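Local coordinates for luciferase-like monooxygenase (Streptomyces bottropensis, PDB 4US5), which probably acts as a flavin-dependent monooxygenase of the bacterial luciferase family, using molecular oxygen to oxidise an organic substrate, at residues B[40-45]-B[220-225]; B[145-150]-B[154-159]; B[168-173]-B[178-183]; B[173-178]-B[203-208]. All coordinates share one frame; numbering follows the deposited sequence.

Contact 1 (B[40-45]-B[220-225]). With EPE (4-(2-hydroxyethyl)-1-piperazine ethanesulfonic acid), chain S.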
# COMPACT_ATOMS: atom_id res chain seq x y z
N TYR B 40 7.42 -15.48 16.61
CA TYR B 40 5.98 -15.24 16.44
C TYR B 40 5.52 -15.73 15.06
O TYR B 40 6.28 -15.68 14.08
CB TYR B 40 5.65 -13.75 16.68
CG TYR B 40 5.68 -13.33 18.15
CD1 TYR B 40 6.86 -13.15 18.83
CD2 TYR B 40 4.49 -13.01 18.81
CE1 TYR B 40 6.86 -12.75 20.16
CE2 TYR B 40 4.47 -12.61 20.14
CZ TYR B 40 5.65 -12.49 20.82
OH TYR B 40 5.67 -12.10 22.12
N GLU B 41 4.28 -16.18 14.97
CA GLU B 41 3.74 -16.77 13.74
C GLU B 41 3.41 -15.75 12.66
O GLU B 41 3.76 -15.95 11.49
CB GLU B 41 2.47 -17.58 13.99
CG GLU B 41 2.63 -18.69 14.98
CD GLU B 41 3.60 -19.76 14.55
OE1 GLU B 41 3.65 -20.07 13.31
OE2 GLU B 41 4.35 -20.21 15.44
N ARG B 42 2.70 -14.68 13.05
CA ARG B 42 2.26 -13.63 12.11
C ARG B 42 2.24 -12.27 12.79
O ARG B 42 2.15 -12.17 14.02
CB ARG B 42 0.89 -13.94 11.48
CG ARG B 42 -0.32 -13.86 12.42
CD ARG B 42 -1.52 -14.61 11.88
NE ARG B 42 -1.37 -16.07 11.97
CZ ARG B 42 -1.45 -16.92 10.94
NH1 ARG B 42 -1.61 -16.49 9.69
NH2 ARG B 42 -1.35 -18.22 11.16
N PHE B 43 2.30 -11.24 11.97
CA PHE B 43 2.28 -9.86 12.43
C PHE B 43 1.18 -9.19 11.62
O PHE B 43 1.29 -9.06 10.39
CB PHE B 43 3.63 -9.21 12.14
CG PHE B 43 3.77 -7.82 12.76
CD1 PHE B 43 3.23 -6.71 12.13
CD2 PHE B 43 4.41 -7.65 13.96
CE1 PHE B 43 3.35 -5.46 12.68
CE2 PHE B 43 4.55 -6.41 14.51
CZ PHE B 43 4.03 -5.31 13.87
N TRP B 44 0.11 -8.79 12.29
CA TRP B 44 -0.98 -8.13 11.63
C TRP B 44 -1.01 -6.66 11.94
O TRP B 44 -0.73 -6.24 13.06
CB TRP B 44 -2.30 -8.76 12.08
CG TRP B 44 -2.63 -10.04 11.45
CD1 TRP B 44 -1.92 -10.70 10.48
CD2 TRP B 44 -3.74 -10.87 11.76
NE1 TRP B 44 -2.55 -11.86 10.15
CE2 TRP B 44 -3.69 -11.99 10.90
CE3 TRP B 44 -4.80 -10.76 12.67
CZ2 TRP B 44 -4.60 -13.03 10.96
CZ3 TRP B 44 -5.73 -11.80 12.71
CH2 TRP B 44 -5.65 -12.89 11.85
N VAL B 45 -1.42 -5.87 10.96
CA VAL B 45 -1.56 -4.43 11.11
C VAL B 45 -3.06 -4.08 10.99
O VAL B 45 -3.70 -4.44 9.99
CB VAL B 45 -0.77 -3.67 10.03
CG1 VAL B 45 -0.89 -2.15 10.21
CG2 VAL B 45 0.69 -4.08 10.06
N ARG B 220 -9.96 -22.85 12.22
CA ARG B 220 -8.65 -22.29 12.49
C ARG B 220 -8.84 -21.02 13.35
O ARG B 220 -8.92 -19.94 12.82
CB ARG B 220 -7.95 -21.94 11.18
CG ARG B 220 -7.71 -23.16 10.28
CD ARG B 220 -6.42 -23.91 10.62
NE ARG B 220 -5.34 -23.01 11.02
CZ ARG B 220 -4.64 -22.25 10.18
NH1 ARG B 220 -4.92 -22.25 8.88
NH2 ARG B 220 -3.67 -21.46 10.65
N PRO B 221 -8.99 -21.19 14.66
CA PRO B 221 -9.28 -20.08 15.54
C PRO B 221 -8.03 -19.41 16.12
O PRO B 221 -7.11 -20.09 16.62
CB PRO B 221 -10.14 -20.73 16.66
CG PRO B 221 -10.11 -22.21 16.44
CD PRO B 221 -9.08 -22.48 15.39
N ILE B 222 -8.03 -18.08 16.10
CA ILE B 222 -7.07 -17.26 16.81
C ILE B 222 -7.84 -16.44 17.84
O ILE B 222 -8.94 -15.95 17.55
CB ILE B 222 -6.36 -16.29 15.82
CG1 ILE B 222 -5.36 -17.07 14.98
CG2 ILE B 222 -5.68 -15.14 16.55
CD1 ILE B 222 -4.59 -16.22 13.98
N LEU B 223 -7.26 -16.25 19.02
CA LEU B 223 -7.81 -15.35 20.00
C LEU B 223 -6.94 -14.09 20.11
O LEU B 223 -5.75 -14.20 20.43
CB LEU B 223 -7.84 -16.06 21.35
CG LEU B 223 -8.67 -15.46 22.46
CD1 LEU B 223 -10.14 -15.40 22.07
CD2 LEU B 223 -8.48 -16.28 23.72
N SER B 224 -7.50 -12.93 19.79
CA SER B 224 -6.80 -11.67 19.95
C SER B 224 -7.02 -11.13 21.33
O SER B 224 -8.17 -10.98 21.79
CB SER B 224 -7.19 -10.66 18.89
OG SER B 224 -6.88 -11.20 17.63
N VAL B 225 -5.92 -10.82 21.99
CA VAL B 225 -5.89 -10.45 23.39
C VAL B 225 -4.93 -9.29 23.57
O VAL B 225 -3.88 -9.26 22.95
CB VAL B 225 -5.41 -11.61 24.30
CG1 VAL B 225 -6.51 -12.64 24.48
CG2 VAL B 225 -4.14 -12.26 23.76
N1 EPE S . -1.16 -20.76 3.96
C2 EPE S . -1.52 -20.68 2.54
C3 EPE S . -1.08 -21.96 1.82
N4 EPE S . 0.37 -22.08 2.03
C5 EPE S . 1.02 -21.53 3.23
C6 EPE S . 0.03 -21.50 4.39
C7 EPE S . 1.22 -22.76 1.04
C8 EPE S . 0.50 -23.96 0.45
O8 EPE S . -0.25 -23.52 -0.68
C9 EPE S . -2.03 -20.02 4.91
C10 EPE S . -1.42 -20.03 6.28
S EPE S . -2.48 -19.48 7.45
O1S EPE S . -3.81 -20.09 7.19
O2S EPE S . -2.56 -17.91 7.39
O3S EPE S . -1.94 -20.02 8.70

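Contact 2 (B[145-150]-B[154-159]). With NA (sodium ion), chain I.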
# COMPACT_ATOMS: atom_id res chain seq x y z
N ARG B 145 -13.20 -13.29 -2.40
CA ARG B 145 -12.73 -14.67 -2.59
C ARG B 145 -12.79 -15.05 -4.08
O ARG B 145 -11.86 -15.67 -4.59
CB ARG B 145 -13.55 -15.61 -1.68
CG ARG B 145 -13.10 -17.03 -1.46
CD ARG B 145 -14.16 -17.72 -0.59
NE ARG B 145 -13.60 -18.37 0.58
CZ ARG B 145 -14.34 -18.90 1.55
NH1 ARG B 145 -15.66 -18.85 1.50
NH2 ARG B 145 -13.75 -19.50 2.57
N ALA B 146 -13.82 -14.61 -4.78
CA ALA B 146 -13.96 -14.87 -6.20
C ALA B 146 -12.89 -14.14 -7.01
O ALA B 146 -12.32 -14.69 -7.94
CB ALA B 146 -15.35 -14.47 -6.69
N TYR B 147 -12.59 -12.89 -6.65
CA TYR B 147 -11.53 -12.18 -7.36
C TYR B 147 -10.18 -12.82 -7.13
O TYR B 147 -9.32 -12.79 -8.01
CB TYR B 147 -11.50 -10.71 -6.96
CG TYR B 147 -12.62 -9.88 -7.54
CD1 TYR B 147 -12.89 -9.88 -8.90
CD2 TYR B 147 -13.34 -9.04 -6.73
CE1 TYR B 147 -13.87 -9.07 -9.42
CE2 TYR B 147 -14.33 -8.24 -7.24
CZ TYR B 147 -14.60 -8.27 -8.58
OH TYR B 147 -15.55 -7.47 -9.07
N LEU B 148 -9.98 -13.41 -5.98
CA LEU B 148 -8.74 -14.10 -5.67
C LEU B 148 -8.65 -15.51 -6.30
O LEU B 148 -7.64 -16.17 -6.18
CB LEU B 148 -8.53 -14.19 -4.14
CG LEU B 148 -8.27 -12.83 -3.48
CD1 LEU B 148 -8.34 -12.95 -1.97
CD2 LEU B 148 -6.90 -12.29 -3.91
N ASP B 149 -9.72 -15.96 -6.94
CA ASP B 149 -9.72 -17.27 -7.65
C ASP B 149 -9.61 -17.01 -9.13
O ASP B 149 -10.58 -16.55 -9.77
CB ASP B 149 -11.02 -18.03 -7.34
CG ASP B 149 -11.14 -19.35 -8.11
OD1 ASP B 149 -10.18 -19.75 -8.81
OD2 ASP B 149 -12.20 -19.98 -8.01
N PRO B 150 -8.43 -17.27 -9.72
CA PRO B 150 -8.24 -16.93 -11.13
C PRO B 150 -9.06 -17.80 -12.12
O PRO B 150 -9.11 -17.49 -13.32
CB PRO B 150 -6.74 -17.13 -11.34
CG PRO B 150 -6.35 -18.15 -10.35
CD PRO B 150 -7.27 -17.98 -9.16
N LEU B 154 -14.35 -14.78 -14.59
CA LEU B 154 -14.58 -13.35 -14.75
C LEU B 154 -14.15 -12.89 -16.14
O LEU B 154 -13.24 -13.47 -16.71
CB LEU B 154 -13.81 -12.57 -13.68
CG LEU B 154 -14.44 -12.63 -12.29
CD1 LEU B 154 -13.40 -12.27 -11.24
CD2 LEU B 154 -15.65 -11.71 -12.22
N PRO B 155 -14.79 -11.84 -16.68
CA PRO B 155 -14.39 -11.35 -18.00
C PRO B 155 -13.00 -10.65 -18.07
O PRO B 155 -12.58 -10.26 -19.15
CB PRO B 155 -15.51 -10.36 -18.35
CG PRO B 155 -16.06 -9.91 -17.04
CD PRO B 155 -15.92 -11.09 -16.11
N PHE B 156 -12.31 -10.51 -16.94
CA PHE B 156 -10.99 -9.87 -16.94
C PHE B 156 -10.09 -10.54 -15.91
O PHE B 156 -10.58 -11.27 -15.04
CB PHE B 156 -11.13 -8.36 -16.67
CG PHE B 156 -11.91 -8.03 -15.41
CD1 PHE B 156 -11.32 -8.16 -14.17
CD2 PHE B 156 -13.23 -7.58 -15.48
CE1 PHE B 156 -12.03 -7.87 -13.02
CE2 PHE B 156 -13.95 -7.28 -14.33
CZ PHE B 156 -13.34 -7.43 -13.09
N THR B 157 -8.80 -10.27 -15.99
CA THR B 157 -7.83 -10.82 -15.02
C THR B 157 -7.59 -9.88 -13.84
O THR B 157 -7.71 -8.66 -13.95
CB THR B 157 -6.48 -11.12 -15.70
OG1 THR B 157 -5.90 -9.91 -16.22
CG2 THR B 157 -6.69 -12.14 -16.84
N VAL B 158 -7.23 -10.47 -12.71
CA VAL B 158 -6.90 -9.73 -11.53
C VAL B 158 -5.38 -9.70 -11.41
O VAL B 158 -4.74 -10.69 -11.01
CB VAL B 158 -7.55 -10.35 -10.29
CG1 VAL B 158 -7.19 -9.58 -9.04
CG2 VAL B 158 -9.08 -10.38 -10.47
N SER B 159 -4.79 -8.57 -11.78
CA SER B 159 -3.36 -8.41 -11.74
C SER B 159 -2.84 -8.17 -10.35
O SER B 159 -3.54 -7.62 -9.50
CB SER B 159 -2.93 -7.20 -12.56
OG SER B 159 -3.44 -7.22 -13.84
NA NA I . -2.25 -5.04 -14.92

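Contact 3 (B[168-173]-B[178-183])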
# COMPACT_ATOMS: atom_id res chain seq x y z
N LEU B 168 -6.93 -15.58 3.42
CA LEU B 168 -8.09 -14.84 3.92
C LEU B 168 -8.41 -15.20 5.37
O LEU B 168 -8.60 -16.39 5.69
CB LEU B 168 -9.32 -15.16 3.09
CG LEU B 168 -9.61 -14.32 1.85
CD1 LEU B 168 -10.90 -14.78 1.18
CD2 LEU B 168 -9.69 -12.82 2.15
N TRP B 169 -8.55 -14.20 6.22
CA TRP B 169 -8.97 -14.37 7.61
C TRP B 169 -10.12 -13.42 7.91
O TRP B 169 -10.15 -12.27 7.42
CB TRP B 169 -7.82 -14.05 8.59
CG TRP B 169 -6.80 -15.11 8.73
CD1 TRP B 169 -5.81 -15.41 7.83
CD2 TRP B 169 -6.64 -16.02 9.82
NE1 TRP B 169 -5.06 -16.43 8.28
CE2 TRP B 169 -5.52 -16.83 9.51
CE3 TRP B 169 -7.34 -16.28 11.00
CZ2 TRP B 169 -5.10 -17.84 10.33
CZ3 TRP B 169 -6.88 -17.25 11.83
CH2 TRP B 169 -5.79 -18.05 11.48
N LEU B 170 -11.06 -13.85 8.75
CA LEU B 170 -12.11 -12.97 9.23
C LEU B 170 -11.86 -12.64 10.68
O LEU B 170 -11.65 -13.54 11.51
CB LEU B 170 -13.48 -13.61 9.09
CG LEU B 170 -14.65 -12.74 9.51
CD1 LEU B 170 -14.64 -11.41 8.75
CD2 LEU B 170 -15.98 -13.45 9.26
N LEU B 171 -11.86 -11.35 10.98
CA LEU B 171 -11.73 -10.86 12.34
C LEU B 171 -13.09 -10.47 12.81
O LEU B 171 -13.83 -9.77 12.10
CB LEU B 171 -10.81 -9.63 12.40
CG LEU B 171 -9.31 -9.92 12.36
CD1 LEU B 171 -8.87 -10.43 10.97
CD2 LEU B 171 -8.56 -8.67 12.73
N GLY B 172 -13.42 -10.88 14.02
CA GLY B 172 -14.72 -10.47 14.61
C GLY B 172 -14.66 -10.21 16.10
O GLY B 172 -13.68 -10.56 16.79
N ALA B 173 -15.74 -9.62 16.60
CA ALA B 173 -15.90 -9.35 18.01
C ALA B 173 -17.37 -9.53 18.40
O ALA B 173 -17.91 -8.76 19.19
CB ALA B 173 -15.45 -7.95 18.31
N ALA B 178 -18.69 -14.94 14.21
CA ALA B 178 -18.21 -16.28 14.36
C ALA B 178 -19.09 -17.26 13.53
O ALA B 178 -18.58 -18.20 12.95
CB ALA B 178 -18.21 -16.67 15.84
N GLU B 179 -20.41 -17.01 13.51
CA GLU B 179 -21.35 -17.77 12.66
C GLU B 179 -21.02 -17.61 11.20
O GLU B 179 -21.03 -18.57 10.44
CB GLU B 179 -22.80 -17.31 12.92
CG GLU B 179 -23.35 -17.82 14.24
CD GLU B 179 -24.63 -17.11 14.71
OE1 GLU B 179 -25.11 -16.15 14.04
OE2 GLU B 179 -25.16 -17.51 15.77
N ALA B 180 -20.70 -16.38 10.80
CA ALA B 180 -20.36 -16.11 9.40
C ALA B 180 -19.05 -16.80 9.00
O ALA B 180 -18.99 -17.45 7.96
CB ALA B 180 -20.28 -14.62 9.15
N ALA B 181 -18.03 -16.71 9.86
CA ALA B 181 -16.78 -17.36 9.59
C ALA B 181 -16.95 -18.85 9.48
O ALA B 181 -16.35 -19.51 8.63
CB ALA B 181 -15.77 -17.04 10.68
N ALA B 182 -17.78 -19.41 10.37
CA ALA B 182 -18.10 -20.84 10.33
C ALA B 182 -18.79 -21.24 9.03
O ALA B 182 -18.37 -22.17 8.35
CB ALA B 182 -18.98 -21.20 11.51
N ARG B 183 -19.81 -20.48 8.67
CA ARG B 183 -20.58 -20.72 7.48
C ARG B 183 -19.69 -20.73 6.24
O ARG B 183 -19.87 -21.54 5.33
CB ARG B 183 -21.67 -19.65 7.38
CG ARG B 183 -22.61 -19.77 6.21
CD ARG B 183 -23.77 -18.80 6.35
NE ARG B 183 -23.34 -17.44 6.06
CZ ARG B 183 -23.37 -16.40 6.90
NH1 ARG B 183 -23.82 -16.51 8.17
NH2 ARG B 183 -22.92 -15.23 6.48

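Contact 4 (B[173-178]-B[203-208])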
# COMPACT_ATOMS: atom_id res chain seq x y z
N ALA B 173 -15.74 -9.62 16.60
CA ALA B 173 -15.90 -9.35 18.01
C ALA B 173 -17.37 -9.53 18.40
O ALA B 173 -17.91 -8.76 19.19
CB ALA B 173 -15.45 -7.95 18.31
N SER B 174 -17.97 -10.57 17.84
CA SER B 174 -19.40 -10.85 18.00
C SER B 174 -19.67 -12.31 17.70
O SER B 174 -18.96 -12.94 16.92
CB SER B 174 -20.24 -9.97 17.08
OG SER B 174 -20.10 -10.32 15.71
N VAL B 175 -20.74 -12.84 18.29
CA VAL B 175 -21.17 -14.21 17.97
C VAL B 175 -21.60 -14.31 16.51
O VAL B 175 -21.30 -15.30 15.84
CB VAL B 175 -22.31 -14.68 18.90
CG1 VAL B 175 -22.79 -16.09 18.52
CG2 VAL B 175 -21.84 -14.69 20.33
N SER B 176 -22.23 -13.27 16.00
CA SER B 176 -22.65 -13.24 14.62
C SER B 176 -21.47 -13.41 13.64
O SER B 176 -21.56 -14.14 12.65
CB SER B 176 -23.41 -11.91 14.40
OG SER B 176 -22.89 -11.06 13.42
N SER B 177 -20.34 -12.77 13.93
CA SER B 177 -19.17 -12.90 13.04
C SER B 177 -18.64 -14.31 13.04
O SER B 177 -18.17 -14.81 12.04
CB SER B 177 -18.06 -11.88 13.46
OG SER B 177 -17.61 -12.12 14.78
N ALA B 178 -18.69 -14.94 14.21
CA ALA B 178 -18.21 -16.28 14.36
C ALA B 178 -19.09 -17.26 13.53
O ALA B 178 -18.58 -18.20 12.95
CB ALA B 178 -18.21 -16.67 15.84
N MSE B 203 -16.30 -18.49 20.28
CA MSE B 203 -15.34 -19.47 19.88
C MSE B 203 -15.98 -20.86 19.83
O MSE B 203 -15.66 -21.67 18.96
CB MSE B 203 -14.10 -19.41 20.75
CG MSE B 203 -13.40 -18.03 20.62
SE MSE B 203 -12.42 -17.93 18.91
CE MSE B 203 -10.71 -18.68 19.54
N ASP B 204 -16.88 -21.14 20.77
CA ASP B 204 -17.67 -22.42 20.72
C ASP B 204 -18.49 -22.49 19.44
O ASP B 204 -18.48 -23.51 18.76
CB ASP B 204 -18.60 -22.52 21.94
CG ASP B 204 -17.86 -22.93 23.21
OD1 ASP B 204 -16.69 -23.34 23.12
OD2 ASP B 204 -18.46 -22.83 24.31
N THR B 205 -19.20 -21.41 19.14
CA THR B 205 -20.06 -21.31 17.96
C THR B 205 -19.30 -21.47 16.66
O THR B 205 -19.73 -22.21 15.75
CB THR B 205 -20.81 -19.97 17.95
OG1 THR B 205 -21.68 -19.93 19.08
CG2 THR B 205 -21.65 -19.79 16.69
N TYR B 206 -18.15 -20.82 16.57
CA TYR B 206 -17.29 -20.96 15.41
C TYR B 206 -16.95 -22.42 15.12
O TYR B 206 -17.08 -22.90 13.98
CB TYR B 206 -15.96 -20.17 15.60
CG TYR B 206 -14.97 -20.39 14.51
CD1 TYR B 206 -15.27 -20.05 13.19
CD2 TYR B 206 -13.71 -20.88 14.78
CE1 TYR B 206 -14.34 -20.25 12.17
CE2 TYR B 206 -12.79 -21.07 13.77
CZ TYR B 206 -13.10 -20.75 12.47
OH TYR B 206 -12.16 -20.94 11.48
N ARG B 207 -16.51 -23.12 16.15
CA ARG B 207 -16.12 -24.51 16.03
C ARG B 207 -17.31 -25.41 15.74
O ARG B 207 -17.22 -26.27 14.87
CB ARG B 207 -15.37 -24.99 17.27
CG ARG B 207 -13.95 -24.44 17.32
CD ARG B 207 -13.23 -24.83 18.57
NE ARG B 207 -13.85 -24.20 19.73
CZ ARG B 207 -13.58 -24.51 20.98
NH1 ARG B 207 -12.66 -25.44 21.25
NH2 ARG B 207 -14.21 -23.88 21.96
N ALA B 208 -18.40 -25.23 16.48
CA ALA B 208 -19.60 -26.08 16.32
C ALA B 208 -20.27 -25.95 14.93
O ALA B 208 -20.60 -26.96 14.31
CB ALA B 208 -20.60 -25.76 17.40

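Contact 1 (B[40-45]-B[220-225])
Ile222 reaches out with its CD1 methyl to touch both Arg42 and Trp44, lying 3.8 Å from Arg42 NE and 4.1 Å from Trp44 CH2. It approaches both flat groups obliquely, while the CD methylene of Arg42 rests over one face of the indole, toward its rim. Beyond the isoleucine, two guanidinium groups converge on the sulfonate of a buffer molecule, EPE. Arg42 gives NH1 to EPE O2S (2.9 Å) and NH2 to EPE O3S (3.1 Å); Arg220 gives NH1 to EPE O1S (3.0 Å) and NH2 to EPE O3S (3.0 Å). O3S thus accepts a nearly straight bond from each arginine, with N-H...O angles of 167° and 170°. Trp169 NE1 is a further donor, to O2S. Bending of the Arg42 chain at chi3 (74°) turns its end toward the anion. In the second shell, Glu309 and Asp106 make salt bridges with Arg42, Asp106 also accepts from Trp44 NE1, and Glu308 pairs with Arg220 NE. A leucine in place of Arg42 would probably cost Asp106 and Glu309 their salt bridges to this residue and take two of the sulfonate's bonds away. The two strands, 42-45 and 221-229, are not neighbours: with CA atoms about 11 Å apart, their side chains meet across the interior of the TIM barrel, beside Trp169 of strand 167-172 and near the strands' N-terminal ends.

Contact 2 (B[145-150]-B[154-159])
Tyr147 of helix 134-147 is met by Leu154, Phe156 and Val158 of the loop that doubles back on it. The contacts between side chains are apolar. Leu154 CD1 is close to Tyr147 CD1 (3.4 Å), the two side chains crossing at about a right angle, and Phe156 CZ touches Tyr147 CE1 at 4.1 Å. Setting Phe156 CG between the backbone N and the carbonyl carbon (chi1 54°) brings that ring tip to the tyrosine. Val158 adds CG2, which lies 4.2 Å from Tyr147 CD1 and 3.5 Å from Tyr147 O. An alanine at Tyr147 is likely to leave Leu154 CD1 and Phe156 CZ without the ring they pack on, and Val158 with little but the backbone oxygen.

Among polar contacts, Asp149 N bonds to Ala146 O (3.1 Å), three residues back. Metal coordination comes last: Ser159 OG binds a sodium ion at 2.7 Å, and the carbonyl oxygens of His48, Glu51 and Asn54 of the second subunit complete the protein ligands. Tyr147 and Phe156 also pack on that subunit's Ala122 and Val119, so this loop after helix 134-147 of the TIM barrel forms part of the contact between the two subunits.

Contact 3 (B[168-173]-B[178-183])
Leu170 plugs strand 167-172 onto the helix that follows it, at Ala180 and Ala181, within the beta-alpha-beta unit formed by strand 167-172, helix 175-184 and strand 188-191 of the TIM barrel. The strand and helix are closest at Leu170 and Ala181, whose CA atoms are 6.4 Å apart, and no hydrogen bond joins the two segments: the union is a matter of methyl groups. Followed outward, the leucine starts at CB, which points toward the helix and lies 4.4 Å from Ala181 CB. CG continues the chain, standing opposite the backbone N across the first bond (chi1 -178°). Here the side chain forks. With chi2 at 56° it is CD2 that prolongs the extended line, so this branch, rather than CD1, enters the helix surface. CD2 meets Ala181 CB at 3.9 Å and, more loosely, Ala180 CB at 4.5 Å. It also lies 3.8 Å from Ser177 O, one turn earlier in the helix. With alanines at these two positions the helix backbone lies close to the strand, and Leu170 CD2 also comes within 3.9 Å of Ala181 N. Beyond the pair, Trp138 of helix 134-147 borders both Leu170 and Ala180, and Tyr188 of strand 188-191 packs against Ala181, enclosing the contact in the buried layer between barrel and helices. Behind these methyls the helix is regular, Ala182 N bonding to Ala178 O; on its exposed flank Arg183 folds back, laying one face of its guanidinium over Ala180 CA, which stands 3.5 Å above that plane.

Contact 4 (B[173-178]-B[203-208])
Ala178 and Tyr206 bring helices 175-184 and 199-209 together so closely that their CA atoms lie 4.9 Å apart. These are successive helices in the outer layer of the TIM barrel, and the small side chain of Ala178 is consistent with so near an approach. Its CB sits 4.2 Å from Tyr206 CB, while its carbonyl oxygen lies at the edge of the tyrosine ring, in the ring plane, nearest to CD1. Tyr206 has CG opposite its backbone N (chi1 173°), which carries the ring past the alanine; its hydroxyl then bonds to Leu186 O and Arg220 N. A second touch, nearer the surface, sets Val175 CG1 against Thr205 OG1 at 4.0 Å, the side chains crossing at about a right angle. That hydroxyl has its polar partner in Glu201 O, one turn back, so the valine meets an oxygen already engaged.

Each helix is also braced internally. Ser174 is the N-cap of helix 175-184: its OG accepts from Ser177 N at 3.0 Å, and Ser177 OG returns a bond to Ser174 O at 2.7 Å. In the other helix, Arg207 NH2 makes a salt bridge with Asp204 OD1 (2.8 Å) and also bonds to Ala304 O, an arrangement that limits rotation of the guanidinium. The carbonyl oxygen of Met203, a selenomethionine, takes two donors from opposite faces of its plane, Arg207 N and Arg207 NE, the latter 3.2 Å away and 56° out of the carbonyl plane.

Overall arrangement
From the N terminus, segment 40-45 opens the longest loop, which contact 1 closes only at 220-225; the other three contacts all nest inside it. Contact 2 comes first, closing a very short loop after helix 134-147 at the dimer interface. Contact 3 follows in series, folding helix 175-184 onto strand 167-172. Before it is complete contact 4 opens, so their segments cross, sharing Ala173 and Ala178, and helix 199-209 is added to the outer layer. Trp169 then connects contacts 3 and 1 by packing on Ile222, while Leu168 touches Arg145 and Leu148 of contact 2. Barrel interior, helical shell and subunit boundary are thereby linked.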